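Local coordinates for galactose mutarotase-like protein (Clostridium acetobutylicum, PDB 3OS7) that probably binds carbohydrate and may interconvert the alpha and beta anomers of aldose sugars, at residues F23-E29 with L159-L164; G38-E42 with Y72-V76; C201-I207 with Y233-A239; I245-L251 with K284-N290. All blocks are in the same frame, centred on the assembly; numbering follows the deposited sequence.

Contact 1. Residues F23-E29 with L159-L164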
# COMPACT_ATOMS: atom_id res chain seq x y z
N PHE A 23 -13.49 -7.35 11.51
CA PHE A 23 -12.94 -7.18 12.86
C PHE A 23 -13.11 -5.75 13.33
O PHE A 23 -13.12 -4.83 12.53
CB PHE A 23 -11.48 -7.73 12.99
CG PHE A 23 -10.46 -7.15 12.02
CD1 PHE A 23 -10.52 -7.40 10.66
CD2 PHE A 23 -9.34 -6.47 12.50
CE1 PHE A 23 -9.54 -6.94 9.80
CE2 PHE A 23 -8.38 -5.96 11.63
CZ PHE A 23 -8.48 -6.19 10.28
N ALA A 24 -13.26 -5.59 14.65
CA ALA A 24 -13.69 -4.35 15.24
C ALA A 24 -13.00 -4.16 16.59
O ALA A 24 -12.89 -5.10 17.38
CB ALA A 24 -15.22 -4.37 15.43
N ALA A 25 -12.55 -2.93 16.83
CA ALA A 25 -12.05 -2.56 18.15
C ALA A 25 -11.98 -1.06 18.22
O ALA A 25 -11.73 -0.41 17.20
CB ALA A 25 -10.64 -3.18 18.41
N GLY A 26 -12.25 -0.51 19.39
CA GLY A 26 -12.08 0.93 19.65
C GLY A 26 -12.88 1.86 18.77
O GLY A 26 -12.46 3.00 18.55
N GLY A 27 -14.03 1.42 18.29
CA GLY A 27 -14.86 2.22 17.41
C GLY A 27 -14.59 2.07 15.91
O GLY A 27 -15.35 2.59 15.08
N TYR A 28 -13.51 1.37 15.56
CA TYR A 28 -13.21 1.07 14.16
C TYR A 28 -13.71 -0.33 13.78
O TYR A 28 -13.85 -1.20 14.63
CB TYR A 28 -11.71 1.10 13.91
CG TYR A 28 -11.04 2.46 14.01
CD1 TYR A 28 -10.58 2.96 15.24
CD2 TYR A 28 -10.83 3.23 12.87
CE1 TYR A 28 -9.94 4.21 15.31
CE2 TYR A 28 -10.23 4.47 12.94
CZ TYR A 28 -9.78 4.95 14.17
OH TYR A 28 -9.15 6.19 14.21
N GLU A 29 -13.97 -0.52 12.49
CA GLU A 29 -14.29 -1.81 11.93
C GLU A 29 -13.58 -1.96 10.58
O GLU A 29 -13.52 -1.00 9.79
CB GLU A 29 -15.81 -1.94 11.75
CG GLU A 29 -16.26 -3.28 11.19
CD GLU A 29 -17.77 -3.35 11.04
OE1 GLU A 29 -18.47 -2.79 11.91
OE2 GLU A 29 -18.22 -3.96 10.04
N LEU A 159 -6.13 -3.81 15.14
CA LEU A 159 -7.09 -2.73 15.24
C LEU A 159 -7.33 -2.37 16.72
O LEU A 159 -7.44 -3.25 17.58
CB LEU A 159 -8.38 -3.18 14.57
CG LEU A 159 -9.45 -2.16 14.22
CD1 LEU A 159 -8.90 -1.03 13.33
CD2 LEU A 159 -10.63 -2.91 13.54
N SER A 160 -7.43 -1.08 16.99
CA SER A 160 -7.60 -0.55 18.36
C SER A 160 -8.17 0.85 18.28
O SER A 160 -8.43 1.37 17.18
CB SER A 160 -6.25 -0.53 19.11
OG SER A 160 -5.43 0.55 18.67
N SER A 161 -8.33 1.48 19.44
CA SER A 161 -8.76 2.87 19.47
C SER A 161 -7.78 3.82 18.80
O SER A 161 -8.16 4.95 18.46
CB SER A 161 -9.03 3.33 20.90
OG SER A 161 -7.82 3.47 21.61
N LYS A 162 -6.54 3.40 18.60
CA LYS A 162 -5.56 4.17 17.86
C LYS A 162 -5.64 3.97 16.34
O LYS A 162 -4.81 4.52 15.59
CB LYS A 162 -4.15 3.79 18.32
CG LYS A 162 -3.89 4.15 19.78
CD LYS A 162 -2.55 3.64 20.27
CE LYS A 162 -2.53 2.14 20.51
NZ LYS A 162 -1.15 1.70 20.88
N GLY A 163 -6.61 3.20 15.89
CA GLY A 163 -6.80 2.90 14.48
C GLY A 163 -6.24 1.54 14.09
O GLY A 163 -6.18 0.62 14.90
N LEU A 164 -5.84 1.43 12.83
CA LEU A 164 -5.32 0.20 12.26
C LEU A 164 -3.80 0.27 12.17
O LEU A 164 -3.28 1.21 11.59
CB LEU A 164 -5.88 -0.04 10.86
CG LEU A 164 -5.48 -1.37 10.19
CD1 LEU A 164 -6.12 -2.55 10.94
CD2 LEU A 164 -5.96 -1.40 8.70
O HOH W 1 -7.80 6.71 16.35
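The ring of Tyr28 lies with one face against the backbone of Gly163: the CA of Gly163 stands 3.7 Å from the centroid of the Tyr28 ring and 20° off its normal, a CH-pi contact displaced toward the rim. At the edge of the same ring, in its plane, a water sits 2.6 Å from Tyr28 OH and donates to Ser161 O, so the phenol is tied to the facing turn through solvent as well as through its face. The hydroxyl also has a direct partner in the backbone N of Ile338, and the two bonds anchor it.

Leu159 fills the middle. Its CG is anti to the backbone N (chi1 -165°), which carries the fork toward segment 23-29, where the methyls part: CD1 lies 3.6 Å from Tyr28 CB, while CD2 comes within 3.9 Å of Phe23 CD2 and rests against Phe23 O. The Phe23 ring meets Leu159 at a slant and crosses Leu164 at about a right angle. Ala25 CB presses on Leu159 O at 3.3 Å.

No direct hydrogen bond joins the segments; each closes on itself as a beta hairpin, with a type I' turn from Ala25 to Tyr28 and a type I turn from Ser160 to Gly163. The hairpin ends come together at Gly26 and Ser161, whose CA atoms are 3.8 Å apart. Strands 18-25 and 28-33 thereby pack on strands 151-160 and 163-172, with Leu43 of strand 39-45 touching Tyr28, Leu159 and Leu164, and Val131 of strand 128-137 touching Phe23.

Contact 2. Residues G38-E42 with Y72-V76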
# COMPACT_ATOMS: atom_id res chain seq x y z
N GLY A 38 -5.04 -10.90 0.70
CA GLY A 38 -5.22 -10.49 2.10
C GLY A 38 -5.55 -9.01 2.19
O GLY A 38 -5.11 -8.31 3.10
N ASN A 39 -6.39 -8.56 1.25
CA ASN A 39 -6.65 -7.13 1.10
C ASN A 39 -7.68 -6.68 2.14
O ASN A 39 -8.79 -7.21 2.19
CB ASN A 39 -7.14 -6.87 -0.33
CG ASN A 39 -7.23 -5.39 -0.68
OD1 ASN A 39 -7.59 -4.56 0.17
ND2 ASN A 39 -6.97 -5.07 -1.96
N VAL A 40 -7.29 -5.72 2.98
CA VAL A 40 -8.21 -4.94 3.79
C VAL A 40 -8.95 -3.89 2.92
O VAL A 40 -8.39 -2.88 2.53
CB VAL A 40 -7.50 -4.26 4.98
CG1 VAL A 40 -8.50 -3.44 5.82
CG2 VAL A 40 -6.79 -5.31 5.84
N VAL A 41 -10.19 -4.20 2.57
CA VAL A 41 -11.00 -3.41 1.65
C VAL A 41 -11.89 -2.39 2.30
O VAL A 41 -12.45 -1.53 1.62
CB VAL A 41 -11.86 -4.31 0.73
CG1 VAL A 41 -10.97 -5.17 -0.13
CG2 VAL A 41 -12.91 -5.15 1.52
N GLU A 42 -12.01 -2.47 3.62
CA GLU A 42 -12.79 -1.50 4.37
C GLU A 42 -12.14 -1.21 5.72
O GLU A 42 -11.69 -2.11 6.38
CB GLU A 42 -14.21 -2.05 4.59
CG GLU A 42 -15.16 -0.94 4.99
CD GLU A 42 -16.60 -1.41 5.03
OE1 GLU A 42 -16.85 -2.41 5.72
OE2 GLU A 42 -17.45 -0.77 4.36
N TYR A 72 -8.60 -0.97 -4.91
CA TYR A 72 -9.34 -1.01 -3.67
C TYR A 72 -8.45 -1.34 -2.46
O TYR A 72 -7.48 -2.10 -2.54
CB TYR A 72 -10.42 -2.09 -3.73
CG TYR A 72 -11.47 -1.80 -4.78
CD1 TYR A 72 -12.48 -0.87 -4.54
CD2 TYR A 72 -11.43 -2.45 -6.01
CE1 TYR A 72 -13.45 -0.59 -5.53
CE2 TYR A 72 -12.39 -2.20 -6.98
CZ TYR A 72 -13.39 -1.27 -6.74
OH TYR A 72 -14.34 -1.02 -7.71
N GLY A 73 -8.83 -0.79 -1.33
CA GLY A 73 -8.27 -1.20 -0.03
C GLY A 73 -6.75 -1.05 0.08
O GLY A 73 -6.17 -0.02 -0.32
N LEU A 74 -6.11 -2.09 0.62
CA LEU A 74 -4.66 -2.10 0.87
C LEU A 74 -4.01 -3.27 0.09
O LEU A 74 -3.79 -4.35 0.65
CB LEU A 74 -4.38 -2.23 2.37
CG LEU A 74 -4.87 -1.10 3.28
CD1 LEU A 74 -4.59 -1.40 4.74
CD2 LEU A 74 -4.19 0.21 2.87
N PRO A 75 -3.73 -3.06 -1.19
CA PRO A 75 -3.09 -4.08 -2.03
C PRO A 75 -1.58 -4.12 -1.83
O PRO A 75 -0.88 -3.18 -2.16
CB PRO A 75 -3.40 -3.62 -3.46
CG PRO A 75 -4.31 -2.40 -3.29
CD PRO A 75 -4.01 -1.84 -1.97
N VAL A 76 -1.07 -5.25 -1.34
CA VAL A 76 0.36 -5.39 -1.14
C VAL A 76 1.10 -5.71 -2.44
O VAL A 76 0.72 -6.60 -3.20
CB VAL A 76 0.68 -6.38 -0.00
CG1 VAL A 76 0.30 -7.78 -0.39
CG2 VAL A 76 2.15 -6.28 0.42
O HOH W 2 -4.19 -5.68 3.10
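Leu74 N is shared by two acceptors of the facing strand: Asn39 OD1 at 2.9 Å, with an N-H...O angle of 145°, and Val40 O, to which the bond from Leu74 N is longer and weak. The stronger bond does not follow a lone pair of the amide oxygen, because the donor stands 39° out of the Asn39 carbonyl plane. The other arm of the amide points back along the loop: Asn39 ND2 donates to Tyr72 O over 3.1 Å, a straight bond at the hydrogen, with the acceptor almost in the amide plane. One side chain thus engages the carbonyl before Gly73 and the N-H after it, which fixes the flip of its amide. Its CG lies anti to the backbone N (chi1 -170°), and this turns the amide onto the loop although its CB points neither at the loop nor away from it.

Gly38 and Asn39 both face Ile33, forming a G1 beta bulge at the start of strand 39-45, the fourth strand of the antiparallel sheet that begins the chain. The loop 72-76 runs from helix 62-67 toward strand 76-77 and passes beside that bulge.

Gly73, with positive phi, brings its CA to 3.9 Å from Val41 CA; the same Gly73 CA is 3.1 Å from Val40 O and 3.4 Å from Asn39 OD1. A water bridges the segments as well, donating to Gly38 O and to Leu74 O, and accepting from Val40 N. On the apolar side Leu74 CD1 approaches Val40 CB at 4.1 Å, and Tyr157 of strand 151-160 touches both of these side chains.

Contact 3. Residues C201-I207 with Y233-A239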
# COMPACT_ATOMS: atom_id res chain seq x y z
N CYS A 201 -11.31 18.06 -0.08
CA CYS A 201 -10.21 17.29 0.47
C CYS A 201 -8.85 17.79 -0.00
O CYS A 201 -8.66 18.00 -1.19
CB CYS A 201 -10.34 15.82 0.13
SG CYS A 201 -11.73 15.05 0.98
N ARG A 202 -7.91 17.93 0.95
CA ARG A 202 -6.53 18.29 0.63
C ARG A 202 -5.60 17.17 1.06
O ARG A 202 -5.76 16.63 2.16
CB ARG A 202 -6.11 19.54 1.37
CG ARG A 202 -7.01 20.74 1.16
CD ARG A 202 -6.78 21.33 -0.18
NE ARG A 202 -7.20 22.72 -0.23
CZ ARG A 202 -6.73 23.61 -1.10
NH1 ARG A 202 -5.80 23.24 -2.01
NH2 ARG A 202 -7.16 24.87 -1.06
N VAL A 203 -4.64 16.84 0.22
CA VAL A 203 -3.65 15.80 0.53
C VAL A 203 -2.27 16.41 0.87
O VAL A 203 -1.75 17.22 0.12
CB VAL A 203 -3.50 14.77 -0.61
CG1 VAL A 203 -2.38 13.77 -0.26
CG2 VAL A 203 -4.83 13.99 -0.79
N LYS A 204 -1.72 16.03 2.03
CA LYS A 204 -0.34 16.38 2.41
C LYS A 204 0.49 15.12 2.44
O LYS A 204 -0.02 14.06 2.75
CB LYS A 204 -0.30 17.04 3.79
CG LYS A 204 -1.08 18.36 3.84
CD LYS A 204 -1.30 18.83 5.27
CE LYS A 204 -1.98 20.19 5.27
NZ LYS A 204 -2.05 20.75 6.64
N ILE A 205 1.74 15.23 2.05
CA ILE A 205 2.66 14.11 1.99
C ILE A 205 4.04 14.62 2.38
O ILE A 205 4.46 15.67 1.90
CB ILE A 205 2.79 13.49 0.58
CG1 ILE A 205 1.43 13.11 -0.01
CG2 ILE A 205 3.72 12.25 0.61
CD1 ILE A 205 1.50 12.71 -1.52
N SER A 206 4.78 13.85 3.19
CA SER A 206 6.10 14.29 3.67
C SER A 206 7.18 14.02 2.62
O SER A 206 8.05 13.18 2.80
CB SER A 206 6.42 13.61 5.01
OG SER A 206 6.43 12.20 4.91
N ILE A 207 7.09 14.74 1.50
CA ILE A 207 7.96 14.53 0.37
C ILE A 207 9.31 15.19 0.58
O ILE A 207 9.41 16.22 1.25
CB ILE A 207 7.33 15.02 -0.95
CG1 ILE A 207 7.03 16.53 -0.90
CG2 ILE A 207 6.07 14.21 -1.26
CD1 ILE A 207 6.62 17.17 -2.28
N TYR A 233 2.12 19.91 -1.00
CA TYR A 233 2.11 18.69 -0.21
C TYR A 233 2.69 18.90 1.20
O TYR A 233 2.34 18.17 2.10
CB TYR A 233 2.83 17.53 -0.91
CG TYR A 233 2.12 16.96 -2.11
CD1 TYR A 233 0.87 16.35 -1.99
CD2 TYR A 233 2.72 16.99 -3.36
CE1 TYR A 233 0.24 15.81 -3.08
CE2 TYR A 233 2.08 16.45 -4.47
CZ TYR A 233 0.85 15.86 -4.32
OH TYR A 233 0.20 15.31 -5.39
N LEU A 234 3.61 19.87 1.34
CA LEU A 234 4.27 20.17 2.61
C LEU A 234 3.65 21.36 3.36
O LEU A 234 4.05 21.66 4.49
CB LEU A 234 5.73 20.48 2.36
CG LEU A 234 6.60 19.34 1.86
CD1 LEU A 234 7.98 19.91 1.34
CD2 LEU A 234 6.78 18.25 2.92
N GLU A 235 2.68 22.03 2.73
CA GLU A 235 2.09 23.23 3.33
C GLU A 235 0.59 23.07 3.50
O GLU A 235 0.19 22.41 4.43
CB GLU A 235 2.48 24.49 2.57
CG GLU A 235 3.98 24.84 2.73
CD GLU A 235 4.44 25.01 4.19
OE1 GLU A 235 3.70 25.58 5.02
OE2 GLU A 235 5.58 24.59 4.50
N ASN A 236 -0.25 23.60 2.63
CA ASN A 236 -1.68 23.52 2.87
C ASN A 236 -2.38 22.32 2.24
O ASN A 236 -3.55 22.09 2.49
CB ASN A 236 -2.37 24.82 2.47
CG ASN A 236 -2.01 25.98 3.39
OD1 ASN A 236 -1.54 27.00 2.93
ND2 ASN A 236 -2.22 25.81 4.69
N GLY A 237 -1.66 21.53 1.45
CA GLY A 237 -2.22 20.33 0.86
C GLY A 237 -2.68 20.54 -0.57
O GLY A 237 -3.09 21.64 -0.95
N VAL A 238 -2.60 19.47 -1.37
CA VAL A 238 -2.98 19.47 -2.77
C VAL A 238 -4.47 19.07 -2.90
O VAL A 238 -4.90 18.11 -2.27
CB VAL A 238 -2.08 18.53 -3.58
CG1 VAL A 238 -2.64 18.30 -4.98
CG2 VAL A 238 -0.63 19.10 -3.66
N ALA A 239 -5.23 19.81 -3.70
CA ALA A 239 -6.65 19.47 -3.99
C ALA A 239 -6.59 18.35 -5.01
O ALA A 239 -6.54 18.58 -6.22
CB ALA A 239 -7.42 20.69 -4.55
O HOH W 3 0.99 21.22 6.71
O HOH W 4 -2.96 23.30 6.56
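A lone antiparallel bridge pins an otherwise irregular loop to the edge of a strand: Val203 and Val238 form one hydrogen-bonded pair, with Val203 N to Val238 O and Val238 N to Val203 O both 2.8 Å. Farther along, Ile205 N donates to Tyr233 O, so both ends of the loop are held while the part between them bows outward.

Gly237 packs closely against the strand, its CA 3.2 Å from Val203 O. The extended Lys204 chain passes over this point, bringing CG to 3.7 Å from Gly237 CA. Its ammonium then reaches two waters, one bound to Glu235 O and the other to Asn236 ND2, and makes a salt bridge with Glu267.

Beneath the loop, the Tyr233 ring is sandwiched. Val238, from its own segment, sets CG2 over the centre of one face, 3.4 Å above the plane. Ile205 runs beside the tyrosine in the same direction, its CD1 over the opposite face, 4.1 Å from the centroid of the Tyr233 ring. Ile207 crosses Tyr233 at about a right angle, with Ile207 CD1 near Tyr233 CB, and meets Leu234 CG through its CG1 at 4.0 Å.

The loop, between strands 222-224 and 246-256, therefore lies along strand 201-213, while Ile266 of strand 263-268 touches Val203, and Phe249 of strand 246-256 meets the Tyr233 ring with planes about 70° apart.

Contact 4. Residues I245-L251 with K284-N290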
# COMPACT_ATOMS: atom_id res chain seq x y z
N ILE A 245 -3.19 13.34 -11.56
CA ILE A 245 -1.94 13.34 -10.80
C ILE A 245 -1.36 11.96 -10.93
O ILE A 245 -2.08 10.98 -10.73
CB ILE A 245 -2.17 13.66 -9.30
CG1 ILE A 245 -2.59 15.11 -9.13
CG2 ILE A 245 -0.86 13.36 -8.48
CD1 ILE A 245 -3.15 15.51 -7.75
N GLU A 246 -0.08 11.88 -11.27
CA GLU A 246 0.67 10.61 -11.26
C GLU A 246 2.12 10.98 -11.03
O GLU A 246 2.79 11.45 -11.95
CB GLU A 246 0.49 9.81 -12.57
CG GLU A 246 1.16 8.44 -12.53
CD GLU A 246 0.99 7.60 -13.81
OE1 GLU A 246 0.18 7.97 -14.69
OE2 GLU A 246 1.69 6.56 -13.92
N SER A 247 2.58 10.84 -9.78
CA SER A 247 3.89 11.39 -9.42
C SER A 247 4.66 10.46 -8.51
O SER A 247 4.10 9.79 -7.66
CB SER A 247 3.69 12.70 -8.69
OG SER A 247 3.11 13.69 -9.52
N LEU A 248 5.99 10.51 -8.62
CA LEU A 248 6.89 9.74 -7.77
C LEU A 248 7.73 10.68 -6.90
O LEU A 248 8.42 11.57 -7.43
CB LEU A 248 7.80 8.90 -8.64
CG LEU A 248 8.94 8.16 -7.96
CD1 LEU A 248 8.44 7.12 -6.93
CD2 LEU A 248 9.85 7.52 -9.03
N PHE A 249 7.69 10.47 -5.58
CA PHE A 249 8.51 11.24 -4.64
C PHE A 249 9.34 10.33 -3.77
O PHE A 249 8.94 9.21 -3.47
CB PHE A 249 7.59 12.05 -3.71
CG PHE A 249 6.78 13.10 -4.43
CD1 PHE A 249 7.35 14.32 -4.82
CD2 PHE A 249 5.46 12.85 -4.73
CE1 PHE A 249 6.60 15.28 -5.48
CE2 PHE A 249 4.70 13.81 -5.38
CZ PHE A 249 5.28 15.02 -5.77
N SER A 250 10.49 10.82 -3.33
CA SER A 250 11.10 10.26 -2.12
C SER A 250 10.44 10.87 -0.88
O SER A 250 9.86 11.94 -0.94
CB SER A 250 12.61 10.46 -2.11
OG SER A 250 12.96 11.78 -2.44
N LEU A 251 10.59 10.19 0.25
CA LEU A 251 9.99 10.61 1.51
C LEU A 251 11.04 11.05 2.50
O LEU A 251 12.18 10.59 2.48
CB LEU A 251 9.22 9.45 2.13
CG LEU A 251 7.96 8.99 1.36
CD1 LEU A 251 7.37 7.76 2.03
CD2 LEU A 251 6.96 10.13 1.28
N LYS A 284 10.56 4.50 1.73
CA LYS A 284 11.45 5.57 1.31
C LYS A 284 10.96 6.38 0.11
O LYS A 284 11.49 7.46 -0.17
CB LYS A 284 12.80 4.94 1.03
CG LYS A 284 13.35 4.26 2.33
CD LYS A 284 14.72 3.74 2.23
CE LYS A 284 15.08 2.92 3.53
NZ LYS A 284 14.92 3.72 4.81
N TYR A 285 9.99 5.83 -0.62
CA TYR A 285 9.43 6.44 -1.82
C TYR A 285 7.92 6.31 -1.79
O TYR A 285 7.37 5.54 -0.99
CB TYR A 285 9.97 5.79 -3.11
CG TYR A 285 11.38 6.18 -3.42
CD1 TYR A 285 12.46 5.47 -2.85
CD2 TYR A 285 11.68 7.25 -4.25
CE1 TYR A 285 13.77 5.85 -3.10
CE2 TYR A 285 12.99 7.62 -4.53
CZ TYR A 285 14.04 6.92 -3.95
OH TYR A 285 15.35 7.31 -4.22
N LEU A 286 7.25 7.09 -2.63
CA LEU A 286 5.80 7.07 -2.67
C LEU A 286 5.33 7.54 -4.02
O LEU A 286 5.89 8.49 -4.59
CB LEU A 286 5.25 7.96 -1.57
CG LEU A 286 3.73 8.09 -1.45
CD1 LEU A 286 3.36 8.28 -0.01
CD2 LEU A 286 3.19 9.24 -2.30
N VAL A 287 4.32 6.83 -4.53
CA VAL A 287 3.64 7.20 -5.76
C VAL A 287 2.26 7.68 -5.36
O VAL A 287 1.60 7.07 -4.52
CB VAL A 287 3.55 6.05 -6.77
CG1 VAL A 287 2.54 6.37 -7.90
CG2 VAL A 287 4.94 5.71 -7.30
N ILE A 288 1.85 8.83 -5.89
CA ILE A 288 0.49 9.29 -5.74
C ILE A 288 -0.12 9.24 -7.15
O ILE A 288 0.47 9.75 -8.10
CB ILE A 288 0.35 10.68 -5.09
CG1 ILE A 288 -1.14 11.10 -5.07
CG2 ILE A 288 1.27 11.76 -5.76
CD1 ILE A 288 -1.45 12.29 -4.23
N TRP A 289 -1.28 8.62 -7.25
CA TRP A 289 -1.97 8.44 -8.52
C TRP A 289 -3.46 8.52 -8.23
O TRP A 289 -3.96 7.74 -7.42
CB TRP A 289 -1.62 7.08 -9.11
CG TRP A 289 -2.44 6.69 -10.32
CD1 TRP A 289 -2.32 7.18 -11.59
CD2 TRP A 289 -3.48 5.69 -10.37
NE1 TRP A 289 -3.23 6.55 -12.42
CE2 TRP A 289 -3.95 5.64 -11.69
CE3 TRP A 289 -4.08 4.86 -9.40
CZ2 TRP A 289 -4.98 4.77 -12.08
CZ3 TRP A 289 -5.10 4.01 -9.80
CH2 TRP A 289 -5.54 3.99 -11.12
N ASN A 290 -4.16 9.46 -8.86
CA ASN A 290 -5.58 9.65 -8.54
C ASN A 290 -6.55 9.19 -9.65
O ASN A 290 -7.70 9.59 -9.61
CB ASN A 290 -5.86 11.11 -8.19
CG ASN A 290 -5.66 12.06 -9.37
OD1 ASN A 290 -5.22 11.63 -10.45
ND2 ASN A 290 -5.97 13.35 -9.17
O HOH W 5 -2.63 8.88 -14.85
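Strands 246-251 and 285-289 run antiparallel, 4.6 Å apart at closest approach with 150° between their directions, and alternate hydrogen-bonded pairs (Ser247 with Ile288, Phe249 with Leu286) with non-hydrogen-bonded ones. Phe249 N to Leu286 O is nearly straight.

On the face of Ser247, Phe249, Leu286 and Ile288, one methyl gathers the packing: Ile288 CG2 is 3.8 Å from Ile245 CG2, close to Ser247 CB, and at the edge of the Phe249 ring, 4.0 Å from CE2. Leu251 CD2 leans on Leu286 CB. On the other face, Leu248 CD1 meets Val287 CG2 at 3.8 Å, and Ser250 CB approaches the Tyr285 ring off-centre. Trp289 has Glu246 CB at its edge, in plane; the extended glutamate passes Trp289 CD1 with its carboxylate 78° to the indole, and a water donates to Glu246 OE1 and accepts a weak bond from Trp289 NE1.

Asn290 closes the end. With CG between the backbone N and carbonyl carbon (chi1 66°), its OD1 accepts from Ile245 N at 2.9 Å, the donor lying above the carbonyl plane, while Asn290 N donates to Ile245 O. ND2 bonds to Val240 O and His243 O.

Thus main chain satisfies both polar atoms of this buried amide, extending the pairing one residue beyond the strands, whereas at Trp289, near a tartaric acid probably from the crystallisation liquor, solvent bridges only weakly on the indole side.

Along the chain, contact 2 is nested inside the loop closed by contact 1, and contacts 3 and 4 follow in series. Contacts 1 and 2 share the N-terminal antiparallel sheet through neighbouring strands 28-33 and 39-45; their centres are about 16 Å apart, and Leu164 CD2 touches Leu74 CD1 at 4.2 Å. Contacts 3 and 4, about 12 Å between centres, join through strands 201-213 and 246-256, with Ile207 CG2 packed on Phe249 CG at 3.4 Å. Contacts 1 and 4 lie on opposite sides of the chain's centre, about 28 Å between centres; the two touching pairs lie in different parts of this beta-rich fold, contacts 2 and 4 approaching to about 8 Å between nearest atoms.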